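Local atomic coordinates of Fdc1 (Candida dubliniensis, PDB entry 4ZAD), a protein that probably catalyses the reversible decarboxylation of cinnamic, ferulic and p-coumaric acids to their vinyl products, using a bound prenylated FMN cofactor. Residues I38-Y43 / I320-L325; G72-L77 / T327-T332; Q440-F445 / G469-T474; L368-K373 / H411-V416. All coordinates share one frame; numbering follows the deposited sequence.

Contact 1 of 4, residues I38-Y43 / I320-L325; sequences ITRKAY and ISNPGL. With 4LU (1-deoxy-5-O-phosphono-1-(3,3,4,5-tetramethyl-9,11-dioxo-2,3,8,9,10,11-hexahydro-7H-quinolino[1,8-fg]pteridin-12-ium-7-y l)-D-ribitol), chain E.
Bends at chi2 (-69°) and chi3 (130°) turn the guanidinium of R40 back across N322, while Y43, with CG anti to its own carbonyl carbon (chi1 -74°), sends its hydroxyl to the backbone of the same residue. R40 grips the carbonyl of N322 side-on: NH2 lies 2.9 Å from N322 O and NE 3.3 Å from that same oxygen, which sits in the guanidinium plane. R40 NH1 reaches onward to L325 O at 3.1 Å, approaching from above that carbonyl plane. G324 CA lies over one face of the flat group and Y43 CD2 over the other, both toward the rim. D328 and E44 form salt bridges with R40 and would offset its buried charge. The N-H of N322 itself donates to Y43 OH at 3.3 Å, and a water donates both to this hydroxyl and to I320 O; E329 is a further partner of Y43 OH. The loop held in this way lines the cofactor pocket. P323 CG is 3.5 Å from C12 of the prenylated flavin, and S321 CB is 3.7 Å from its C7M methyl carbon. In the fold, helix 34-45 thus braces the loop that leads from strand 317-319 to helix 329-332; strand 49-52 packs beside I38 and T39, and Y496 of the second subunit is hydrogen-bonded to the side-chain amide N322 ND2.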
# COMPACT_ATOMS: atom_id res chain seq x y z
N ILE A 38 18.07 -17.62 3.49
CA ILE A 38 18.36 -17.51 2.05
C ILE A 38 17.01 -17.34 1.30
O ILE A 38 16.74 -16.28 0.68
CB ILE A 38 19.20 -18.71 1.54
CG1 ILE A 38 20.62 -18.71 2.16
CG2 ILE A 38 19.38 -18.66 0.08
CD1 ILE A 38 21.19 -20.05 2.25
N THR A 39 16.14 -18.34 1.45
CA THR A 39 14.87 -18.33 0.78
C THR A 39 14.18 -16.98 0.97
O THR A 39 13.67 -16.40 0.00
CB THR A 39 13.94 -19.54 1.20
OG1 THR A 39 13.81 -19.62 2.61
CG2 THR A 39 14.50 -20.86 0.68
N ARG A 40 14.18 -16.47 2.19
CA ARG A 40 13.61 -15.16 2.47
C ARG A 40 14.20 -14.02 1.65
O ARG A 40 13.47 -13.13 1.23
CB ARG A 40 13.77 -14.81 3.94
CG ARG A 40 12.56 -15.23 4.74
CD ARG A 40 11.43 -14.36 4.32
NE ARG A 40 10.23 -15.09 3.99
CZ ARG A 40 9.16 -14.51 3.46
NH1 ARG A 40 9.17 -13.21 3.21
NH2 ARG A 40 8.08 -15.23 3.20
N LYS A 41 15.51 -14.01 1.48
CA LYS A 41 16.16 -12.98 0.73
C LYS A 41 15.81 -13.18 -0.77
O LYS A 41 15.54 -12.20 -1.48
CB LYS A 41 17.66 -13.00 1.02
CG LYS A 41 18.42 -11.85 0.39
CD LYS A 41 19.75 -11.49 1.11
CE LYS A 41 20.25 -10.07 0.61
NZ LYS A 41 21.67 -9.62 1.00
N ALA A 42 15.75 -14.43 -1.22
CA ALA A 42 15.21 -14.79 -2.54
C ALA A 42 13.76 -14.24 -2.81
O ALA A 42 13.51 -13.62 -3.84
CB ALA A 42 15.24 -16.30 -2.72
N TYR A 43 12.83 -14.47 -1.88
CA TYR A 43 11.47 -14.02 -2.01
C TYR A 43 11.45 -12.54 -2.15
O TYR A 43 10.79 -12.00 -3.04
CB TYR A 43 10.65 -14.33 -0.75
CG TYR A 43 10.24 -15.77 -0.53
CD1 TYR A 43 9.46 -16.45 -1.47
CD2 TYR A 43 10.57 -16.43 0.64
CE1 TYR A 43 9.09 -17.76 -1.26
CE2 TYR A 43 10.19 -17.73 0.87
CZ TYR A 43 9.43 -18.39 -0.07
OH TYR A 43 9.05 -19.68 0.16
N ILE A 320 9.89 -26.55 -0.39
CA ILE A 320 9.82 -25.92 0.92
C ILE A 320 9.14 -24.56 0.69
O ILE A 320 9.35 -23.95 -0.35
CB ILE A 320 11.31 -25.84 1.48
CG1 ILE A 320 11.70 -27.17 2.17
CG2 ILE A 320 11.62 -24.62 2.35
CD1 ILE A 320 10.84 -27.58 3.43
N SER A 321 8.27 -24.15 1.62
CA SER A 321 7.80 -22.75 1.74
C SER A 321 8.04 -22.15 3.13
O SER A 321 7.75 -22.76 4.16
CB SER A 321 6.33 -22.61 1.39
OG SER A 321 5.87 -21.29 1.65
N ASN A 322 8.54 -20.93 3.15
CA ASN A 322 9.00 -20.30 4.36
C ASN A 322 8.24 -19.01 4.47
O ASN A 322 8.68 -17.99 3.96
CB ASN A 322 10.50 -20.07 4.28
CG ASN A 322 11.08 -19.47 5.53
OD1 ASN A 322 10.51 -19.59 6.63
ND2 ASN A 322 12.22 -18.78 5.38
N PRO A 323 7.07 -19.06 5.12
CA PRO A 323 6.13 -17.98 5.08
C PRO A 323 6.54 -16.81 5.94
O PRO A 323 7.17 -17.00 6.97
CB PRO A 323 4.85 -18.61 5.66
CG PRO A 323 5.04 -20.03 5.57
CD PRO A 323 6.49 -20.21 5.83
N GLY A 324 6.19 -15.63 5.48
CA GLY A 324 6.38 -14.41 6.25
C GLY A 324 5.72 -13.23 5.56
O GLY A 324 4.55 -13.29 5.14
N LEU A 325 6.49 -12.15 5.44
CA LEU A 325 6.02 -10.96 4.75
C LEU A 325 5.78 -11.29 3.32
O LEU A 325 6.28 -12.29 2.85
CB LEU A 325 7.01 -9.80 4.87
CG LEU A 325 6.66 -9.05 6.15
CD1 LEU A 325 7.62 -9.53 7.30
CD2 LEU A 325 6.64 -7.56 5.92
C9 4LU E . -1.04 -23.33 1.94
C8 4LU E . 0.23 -23.39 1.35
C7 4LU E . 1.38 -23.56 2.14
C10 4LU E . -2.66 -24.50 5.04
C6 4LU E . 1.21 -23.59 3.62
N3 4LU E . -2.98 -25.49 7.57
C2 4LU E . -4.02 -25.49 6.72
C13 4LU E . 2.75 -25.23 4.37
C5 4LU E . 2.37 -23.78 4.51
C1 4LU E . 0.67 -23.65 6.36
O2 4LU E . -5.09 -25.97 7.13
N1 4LU E . -3.86 -25.00 5.47
C4 4LU E . -1.78 -24.99 7.21
O4 4LU E . -0.90 -25.05 8.11
C4A 4LU E . -1.58 -24.48 5.95
N5 4LU E . -0.35 -23.57 5.56
C3 4LU E . 1.99 -23.75 5.91
C12 4LU E . 3.58 -22.91 4.17
C5A 4LU E . -0.15 -23.47 4.19
C7M 4LU E . 2.76 -23.66 1.55
C8M 4LU E . 0.28 -23.33 -0.15
C9A 4LU E . -1.26 -23.53 3.31
N10 4LU E . -2.53 -24.03 3.77
C1' 4LU E . -3.79 -23.56 3.17
C2' 4LU E . -4.46 -24.75 2.49
O2' 4LU E . -3.48 -25.43 1.69
C3' 4LU E . -5.67 -24.33 1.64
O3' 4LU E . -6.69 -23.76 2.49
C4' 4LU E . -6.27 -25.51 0.85
O4' 4LU E . -7.56 -25.15 0.36
C5' 4LU E . -6.45 -26.76 1.74
O5' 4LU E . -7.05 -27.85 1.07
P 4LU E . -8.56 -28.28 1.27
O2P 4LU E . -8.52 -29.59 0.50
O3P 4LU E . -9.35 -27.11 0.65
O1P 4LU E . -8.77 -28.40 2.77
O HOH W 1 10.96 -21.67 0.10

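Contact 2 of 4, residues G72-L77 / T327-T332; sequences GCPGGL and TDETHT
E329 and G75 form the tight half of this contact. The chain of E329 bends at chi2 (72°) and brings OE2 to within 2.7 Å of G75 N, which it meets through its anti lone pair. Because G75 carries no side chain, the stem of the glutamate lies close over its backbone, E329 CG being 3.8 Å from G75 CA. The type I turn from C73 to G76 presents this N-H, and P74 CD is 3.3 Å from E329 OE2. At the next carbonyl, T332 OG1 donates to G75 O over 3.1 Å. The other half is looser and mostly van der Waals: L77 CD2 meets T332 CG2 at 3.9 Å, and L77 CD1 rests near T327 OG1 at 3.6 Å, on the side where T327 is partly open to solvent. D328 N-caps the short helix, its OD1 accepting from T330 N at 2.7 Å, and T330 itself touches the prenylated flavin. The second carboxylate oxygen of E329 turns to S321, so a single side chain ties the turn to the pocket wall. The turn follows strand 69-71 and packs C73 against helix 34-45, while helix 329-332 faces it from the far end of the loop after strand 317-319.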
# COMPACT_ATOMS: atom_id res chain seq x y z
N GLY A 72 13.86 -24.22 -2.80
CA GLY A 72 13.13 -23.16 -2.09
C GLY A 72 12.44 -22.14 -3.00
O GLY A 72 12.78 -22.01 -4.15
N CYS A 73 11.47 -21.42 -2.48
CA CYS A 73 10.80 -20.42 -3.30
C CYS A 73 10.11 -20.93 -4.56
O CYS A 73 10.10 -20.21 -5.55
CB CYS A 73 11.80 -19.36 -3.74
SG CYS A 73 12.49 -18.61 -2.39
N PRO A 74 9.52 -22.14 -4.52
CA PRO A 74 8.92 -22.71 -5.73
C PRO A 74 7.79 -21.86 -6.29
O PRO A 74 7.53 -21.90 -7.50
CB PRO A 74 8.39 -24.06 -5.25
CG PRO A 74 8.16 -23.86 -3.77
CD PRO A 74 9.25 -22.96 -3.33
N GLY A 75 7.14 -21.09 -5.41
CA GLY A 75 6.03 -20.24 -5.78
C GLY A 75 6.33 -18.79 -5.50
O GLY A 75 5.42 -17.97 -5.38
N GLY A 76 7.60 -18.45 -5.35
CA GLY A 76 7.96 -17.08 -5.02
C GLY A 76 7.96 -16.29 -6.30
O GLY A 76 7.96 -16.88 -7.37
N LEU A 77 8.00 -14.97 -6.22
CA LEU A 77 7.95 -14.18 -7.46
C LEU A 77 9.33 -14.09 -8.13
O LEU A 77 10.39 -14.06 -7.46
CB LEU A 77 7.40 -12.78 -7.22
CG LEU A 77 5.97 -12.66 -6.69
CD1 LEU A 77 5.67 -11.18 -6.48
CD2 LEU A 77 4.94 -13.32 -7.63
N THR A 327 6.36 -11.04 -0.58
CA THR A 327 5.42 -12.08 -1.09
C THR A 327 5.99 -13.53 -1.23
O THR A 327 7.14 -13.72 -1.58
CB THR A 327 4.50 -11.56 -2.31
OG1 THR A 327 4.43 -12.55 -3.35
CG2 THR A 327 4.95 -10.25 -2.89
N ASP A 328 5.16 -14.53 -0.91
CA ASP A 328 5.58 -15.94 -0.84
C ASP A 328 4.40 -16.83 -1.16
O ASP A 328 3.33 -16.32 -1.40
CB ASP A 328 6.27 -16.30 0.50
CG ASP A 328 5.34 -16.36 1.72
OD1 ASP A 328 4.49 -17.27 1.84
OD2 ASP A 328 5.51 -15.55 2.64
N GLU A 329 4.60 -18.15 -1.20
CA GLU A 329 3.51 -19.10 -1.51
C GLU A 329 2.27 -18.90 -0.65
O GLU A 329 1.18 -19.22 -1.10
CB GLU A 329 3.91 -20.57 -1.33
CG GLU A 329 5.04 -21.10 -2.21
CD GLU A 329 6.41 -20.56 -1.82
OE1 GLU A 329 6.66 -20.30 -0.61
OE2 GLU A 329 7.23 -20.40 -2.75
N THR A 330 2.41 -18.43 0.58
CA THR A 330 1.20 -18.23 1.39
C THR A 330 0.48 -16.97 0.92
O THR A 330 -0.53 -16.58 1.49
CB THR A 330 1.48 -18.15 2.90
OG1 THR A 330 2.40 -17.08 3.19
CG2 THR A 330 2.05 -19.45 3.39
N HIS A 331 1.00 -16.34 -0.13
CA HIS A 331 0.31 -15.22 -0.75
C HIS A 331 -0.14 -15.58 -2.18
O HIS A 331 -1.35 -15.51 -2.53
CB HIS A 331 1.20 -13.97 -0.64
CG HIS A 331 1.79 -13.81 0.73
ND1 HIS A 331 1.02 -13.80 1.87
CD2 HIS A 331 3.08 -13.73 1.15
CE1 HIS A 331 1.80 -13.68 2.93
NE2 HIS A 331 3.06 -13.64 2.52
N THR A 332 0.81 -16.00 -3.00
CA THR A 332 0.51 -16.30 -4.39
C THR A 332 -0.42 -17.50 -4.48
O THR A 332 -1.33 -17.52 -5.32
CB THR A 332 1.74 -16.63 -5.16
OG1 THR A 332 2.42 -17.70 -4.49
CG2 THR A 332 2.63 -15.41 -5.32

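Contact 3 of 4, residues Q440-F445 / G469-T474; sequences QDQLYF and GKCVTT
L443 and V472 form an antiparallel hydrogen-bonded pair at the middle of two strands whose axes approach to 4.5 Å, with their N-to-C directions 161° apart. L443 N donates to V472 O at 3.0 Å, almost straight at 173°, and V472 N returns a bond to L443 O at 3.1 Å. Farther along, T474 N reaches D441 O at 3.1 Å and carries the ladder past the non-hydrogen-bonded pair of Q442 and T473. Y444 adds a side-chain link to the backbone ladder. With CG anti to the backbone N (chi1 -177°), its ring extends across the neighbouring strand, passing CD1 within 3.2 Å of K470 O and setting OH to accept from G469 N at 2.9 Å. A tyrosine hydroxyl therefore takes up a backbone N-H of the partner segment. On the same face Q442 and T473 run alongside each other in the same direction, and Q442 NE2 makes a weak bond to C471 SG at 3.7 Å; T473 OG1 has its stronger partner in E412, and Q442 OE1 in V439 N. On the other face V472 CG2 meets F445 CE1 at 3.8 Å, and K470 directs its amine to the carbonyls of S408 and L410. Strand 442-445 is an outermost strand of the mixed sheet within this chain, and strand 470-475 separates it from strand 412-417. Helix 386-399 covers the face with L443, F445 and V472, F445 meeting F398 edge-to-face, whereas V439 and Q440 of the second subunit pack on the face of Q442, Y444 and C471.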
# COMPACT_ATOMS: atom_id res chain seq x y z
N GLN A 440 -18.00 4.30 8.49
CA GLN A 440 -19.38 4.39 7.97
C GLN A 440 -19.64 3.51 6.76
O GLN A 440 -20.72 2.95 6.64
CB GLN A 440 -19.84 5.83 7.64
CG GLN A 440 -20.06 6.71 8.87
CD GLN A 440 -21.20 6.22 9.76
OE1 GLN A 440 -22.32 5.90 9.28
NE2 GLN A 440 -20.93 6.16 11.08
N ASP A 441 -18.68 3.41 5.85
CA ASP A 441 -18.85 2.60 4.65
C ASP A 441 -18.21 1.20 4.85
O ASP A 441 -17.76 0.57 3.90
CB ASP A 441 -18.29 3.36 3.42
CG ASP A 441 -19.05 4.72 3.13
OD1 ASP A 441 -20.14 4.98 3.69
OD2 ASP A 441 -18.57 5.55 2.31
N GLN A 442 -18.18 0.72 6.09
CA GLN A 442 -17.73 -0.63 6.38
C GLN A 442 -18.88 -1.35 7.07
O GLN A 442 -19.28 -0.99 8.20
CB GLN A 442 -16.48 -0.63 7.26
CG GLN A 442 -15.34 0.20 6.73
CD GLN A 442 -14.11 0.25 7.66
OE1 GLN A 442 -13.81 1.28 8.29
NE2 GLN A 442 -13.38 -0.85 7.73
N LEU A 443 -19.41 -2.37 6.42
CA LEU A 443 -20.53 -3.12 7.01
C LEU A 443 -19.95 -4.28 7.81
O LEU A 443 -19.34 -5.15 7.23
CB LEU A 443 -21.47 -3.62 5.91
CG LEU A 443 -22.69 -4.35 6.44
CD1 LEU A 443 -23.54 -3.42 7.19
CD2 LEU A 443 -23.47 -4.98 5.30
N TYR A 444 -20.12 -4.26 9.13
CA TYR A 444 -19.55 -5.27 10.01
C TYR A 444 -20.47 -6.46 10.21
O TYR A 444 -21.61 -6.31 10.62
CB TYR A 444 -19.23 -4.65 11.36
CG TYR A 444 -18.56 -5.57 12.35
CD1 TYR A 444 -17.23 -5.88 12.24
CD2 TYR A 444 -19.28 -6.10 13.42
CE1 TYR A 444 -16.60 -6.73 13.15
CE2 TYR A 444 -18.67 -6.99 14.35
CZ TYR A 444 -17.33 -7.29 14.20
OH TYR A 444 -16.72 -8.10 15.12
N PHE A 445 -19.94 -7.65 9.93
CA PHE A 445 -20.58 -8.94 10.21
C PHE A 445 -20.04 -9.54 11.50
O PHE A 445 -18.92 -10.04 11.53
CB PHE A 445 -20.30 -9.91 9.08
CG PHE A 445 -20.95 -9.53 7.81
CD1 PHE A 445 -20.50 -8.46 7.09
CD2 PHE A 445 -22.01 -10.27 7.32
CE1 PHE A 445 -21.11 -8.11 5.91
CE2 PHE A 445 -22.63 -9.94 6.12
CZ PHE A 445 -22.18 -8.86 5.42
N GLY A 469 -15.28 -10.04 13.59
CA GLY A 469 -14.04 -9.51 13.07
C GLY A 469 -14.00 -9.18 11.61
O GLY A 469 -12.95 -8.83 11.11
N LYS A 470 -15.11 -9.26 10.88
CA LYS A 470 -15.02 -9.07 9.43
C LYS A 470 -15.90 -7.93 8.92
O LYS A 470 -16.87 -7.55 9.54
CB LYS A 470 -15.32 -10.36 8.66
CG LYS A 470 -14.50 -11.57 9.10
CD LYS A 470 -14.72 -12.81 8.21
CE LYS A 470 -13.61 -13.86 8.45
NZ LYS A 470 -13.39 -14.87 7.37
N CYS A 471 -15.54 -7.38 7.77
CA CYS A 471 -16.33 -6.32 7.21
C CYS A 471 -16.26 -6.30 5.69
O CYS A 471 -15.37 -6.87 5.12
CB CYS A 471 -15.84 -5.00 7.78
SG CYS A 471 -14.68 -4.14 6.75
N VAL A 472 -17.25 -5.68 5.06
CA VAL A 472 -17.26 -5.44 3.63
C VAL A 472 -17.23 -3.92 3.41
O VAL A 472 -18.14 -3.22 3.87
CB VAL A 472 -18.51 -6.01 2.99
CG1 VAL A 472 -18.66 -5.52 1.48
CG2 VAL A 472 -18.50 -7.54 3.16
N THR A 473 -16.17 -3.43 2.75
CA THR A 473 -15.93 -2.00 2.63
C THR A 473 -16.23 -1.55 1.25
O THR A 473 -15.70 -2.08 0.30
CB THR A 473 -14.47 -1.68 2.93
OG1 THR A 473 -14.13 -2.20 4.21
CG2 THR A 473 -14.25 -0.22 2.95
N THR A 474 -17.10 -0.56 1.10
CA THR A 474 -17.49 -0.17 -0.26
C THR A 474 -16.77 1.09 -0.72
O THR A 474 -16.86 2.14 -0.10
CB THR A 474 -19.04 -0.17 -0.49
OG1 THR A 474 -19.47 1.05 -1.16
CG2 THR A 474 -19.80 -0.44 0.79

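Contact 4 of 4, residues L368-K373 / H411-V416; sequences LWLAVK and HEIILV
I414 reaches across to one face of the W369 indole with its terminal methyl. I414 CD1 lies 3.7 Å from the centroid of the W369 six-membered ring and 28° off the normal, a CH-pi contact; it sits closest to CE3 of W369, 3.3 Å away, offset toward the rim. The extended second torsion of I414 (chi2 -179°) carries this methyl outward to the tryptophan. E412 runs alongside W369 in the same direction, its CB 3.8 Å from W369 CD1 and its carboxylate plane turned 48° from the ring. That carboxylate is taken up by T473 and Y432, whose ring also stacks with W369. On the opposite face of the sheet, V372 and L415 run abreast, with L415 CD2 3.7 Å from V372 CB, while V372 CG2 meets I413 CG2 at 3.6 Å, the two side chains aslant. The backbones hold these groups in parallel register: E412 O and I414 O accept from L370 N and V372 N, and L368 O starts the ladder by taking both H411 N and E412 N. Two adjacent parallel strands joined through helices 376-381 and 386-399, the latter packed on I413 and L415, make a beta-alpha-beta crossover in the C-terminal UbiD domain.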
# COMPACT_ATOMS: atom_id res chain seq x y z
N LEU A 368 -5.50 -11.03 3.70
CA LEU A 368 -6.61 -10.66 4.59
C LEU A 368 -7.67 -9.83 3.86
O LEU A 368 -8.80 -9.71 4.35
CB LEU A 368 -6.08 -9.87 5.78
CG LEU A 368 -5.32 -10.74 6.78
CD1 LEU A 368 -4.31 -9.97 7.57
CD2 LEU A 368 -6.31 -11.45 7.70
N TRP A 369 -7.34 -9.29 2.69
CA TRP A 369 -8.26 -8.43 1.93
C TRP A 369 -8.60 -9.10 0.66
O TRP A 369 -7.74 -9.69 0.03
CB TRP A 369 -7.59 -7.14 1.50
CG TRP A 369 -7.40 -6.14 2.48
CD1 TRP A 369 -7.53 -6.26 3.82
CD2 TRP A 369 -6.96 -4.82 2.22
NE1 TRP A 369 -7.21 -5.06 4.42
CE2 TRP A 369 -6.87 -4.16 3.44
CE3 TRP A 369 -6.63 -4.13 1.05
CZ2 TRP A 369 -6.48 -2.84 3.54
CZ3 TRP A 369 -6.25 -2.85 1.13
CH2 TRP A 369 -6.18 -2.20 2.37
N LEU A 370 -9.81 -8.91 0.20
CA LEU A 370 -10.20 -9.40 -1.15
C LEU A 370 -10.76 -8.21 -1.88
O LEU A 370 -11.75 -7.67 -1.48
CB LEU A 370 -11.24 -10.52 -1.08
CG LEU A 370 -11.67 -11.11 -2.44
CD1 LEU A 370 -10.48 -11.87 -3.02
CD2 LEU A 370 -12.90 -12.02 -2.36
N ALA A 371 -10.11 -7.78 -2.92
CA ALA A 371 -10.63 -6.72 -3.75
C ALA A 371 -11.65 -7.35 -4.67
O ALA A 371 -11.40 -8.44 -5.21
CB ALA A 371 -9.51 -6.07 -4.57
N VAL A 372 -12.78 -6.65 -4.85
CA VAL A 372 -13.84 -7.11 -5.77
C VAL A 372 -14.15 -6.06 -6.82
O VAL A 372 -14.71 -5.03 -6.51
CB VAL A 372 -15.11 -7.39 -4.97
CG1 VAL A 372 -16.30 -7.66 -5.89
CG2 VAL A 372 -14.85 -8.57 -4.03
N LYS A 373 -13.77 -6.30 -8.06
CA LYS A 373 -13.90 -5.29 -9.10
C LYS A 373 -15.28 -5.35 -9.78
O LYS A 373 -15.61 -6.32 -10.44
CB LYS A 373 -12.81 -5.48 -10.13
CG LYS A 373 -12.82 -4.45 -11.24
CD LYS A 373 -11.61 -4.62 -12.18
CE LYS A 373 -11.64 -3.57 -13.29
NZ LYS A 373 -10.59 -3.80 -14.29
N HIS A 411 -10.83 -11.17 5.89
CA HIS A 411 -11.38 -10.32 6.82
C HIS A 411 -11.96 -8.98 6.33
O HIS A 411 -12.73 -8.37 7.04
CB HIS A 411 -10.48 -10.07 7.99
CG HIS A 411 -10.62 -11.05 9.12
ND1 HIS A 411 -10.22 -12.37 9.01
CD2 HIS A 411 -11.00 -10.89 10.41
CE1 HIS A 411 -10.39 -12.98 10.17
NE2 HIS A 411 -10.88 -12.11 11.03
N GLU A 412 -11.59 -8.53 5.14
CA GLU A 412 -12.13 -7.29 4.61
C GLU A 412 -12.32 -7.44 3.11
O GLU A 412 -11.42 -7.90 2.40
CB GLU A 412 -11.19 -6.13 4.95
CG GLU A 412 -11.68 -4.78 4.45
CD GLU A 412 -11.30 -3.62 5.34
OE1 GLU A 412 -10.56 -3.82 6.33
OE2 GLU A 412 -11.75 -2.50 5.05
N ILE A 413 -13.52 -7.13 2.64
CA ILE A 413 -13.86 -7.28 1.24
C ILE A 413 -14.03 -5.86 0.77
O ILE A 413 -14.63 -5.05 1.48
CB ILE A 413 -15.16 -8.02 1.02
CG1 ILE A 413 -15.22 -9.32 1.84
CG2 ILE A 413 -15.37 -8.26 -0.49
CD1 ILE A 413 -14.15 -10.38 1.47
N ILE A 414 -13.47 -5.56 -0.40
CA ILE A 414 -13.33 -4.20 -0.84
C ILE A 414 -14.00 -4.03 -2.17
O ILE A 414 -13.58 -4.58 -3.14
CB ILE A 414 -11.89 -3.86 -0.94
CG1 ILE A 414 -11.28 -3.83 0.47
CG2 ILE A 414 -11.74 -2.53 -1.62
CD1 ILE A 414 -9.84 -3.47 0.50
N LEU A 415 -15.12 -3.33 -2.21
CA LEU A 415 -15.87 -3.22 -3.44
C LEU A 415 -15.41 -1.95 -4.14
O LEU A 415 -15.42 -0.90 -3.54
CB LEU A 415 -17.35 -3.18 -3.15
CG LEU A 415 -17.89 -4.37 -2.32
CD1 LEU A 415 -19.41 -4.10 -1.94
CD2 LEU A 415 -17.75 -5.70 -2.97
N VAL A 416 -14.96 -2.09 -5.39
CA VAL A 416 -14.47 -0.97 -6.13
C VAL A 416 -14.98 -0.99 -7.57
O VAL A 416 -15.29 -2.05 -8.12
CB VAL A 416 -12.93 -0.92 -6.09
CG1 VAL A 416 -12.29 -2.15 -6.78
CG2 VAL A 416 -12.47 0.37 -6.72

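How the contacts relate
The four contacts form two clusters. Contacts 1 and 2, with centres 7 Å apart, meet at E329; their segments alternate along the chain, so the N-terminal region is stitched twice to the loop and short helix beside the flavin. Contacts 3 and 4 come later, contact 4 first, and share one mixed sheet, in which strands 412-417 and 470-475 are neighbours; their centres are 10 Å apart. The clusters do not touch: contacts 2 and 4 come nearest, about 7 Å between closest atoms and 21 Å between centres. One pair thus borders the cofactor pocket, the other lies in the mixed sheet of the C-terminal domain, and contacts 1, 3 and 4 also reach the second subunit.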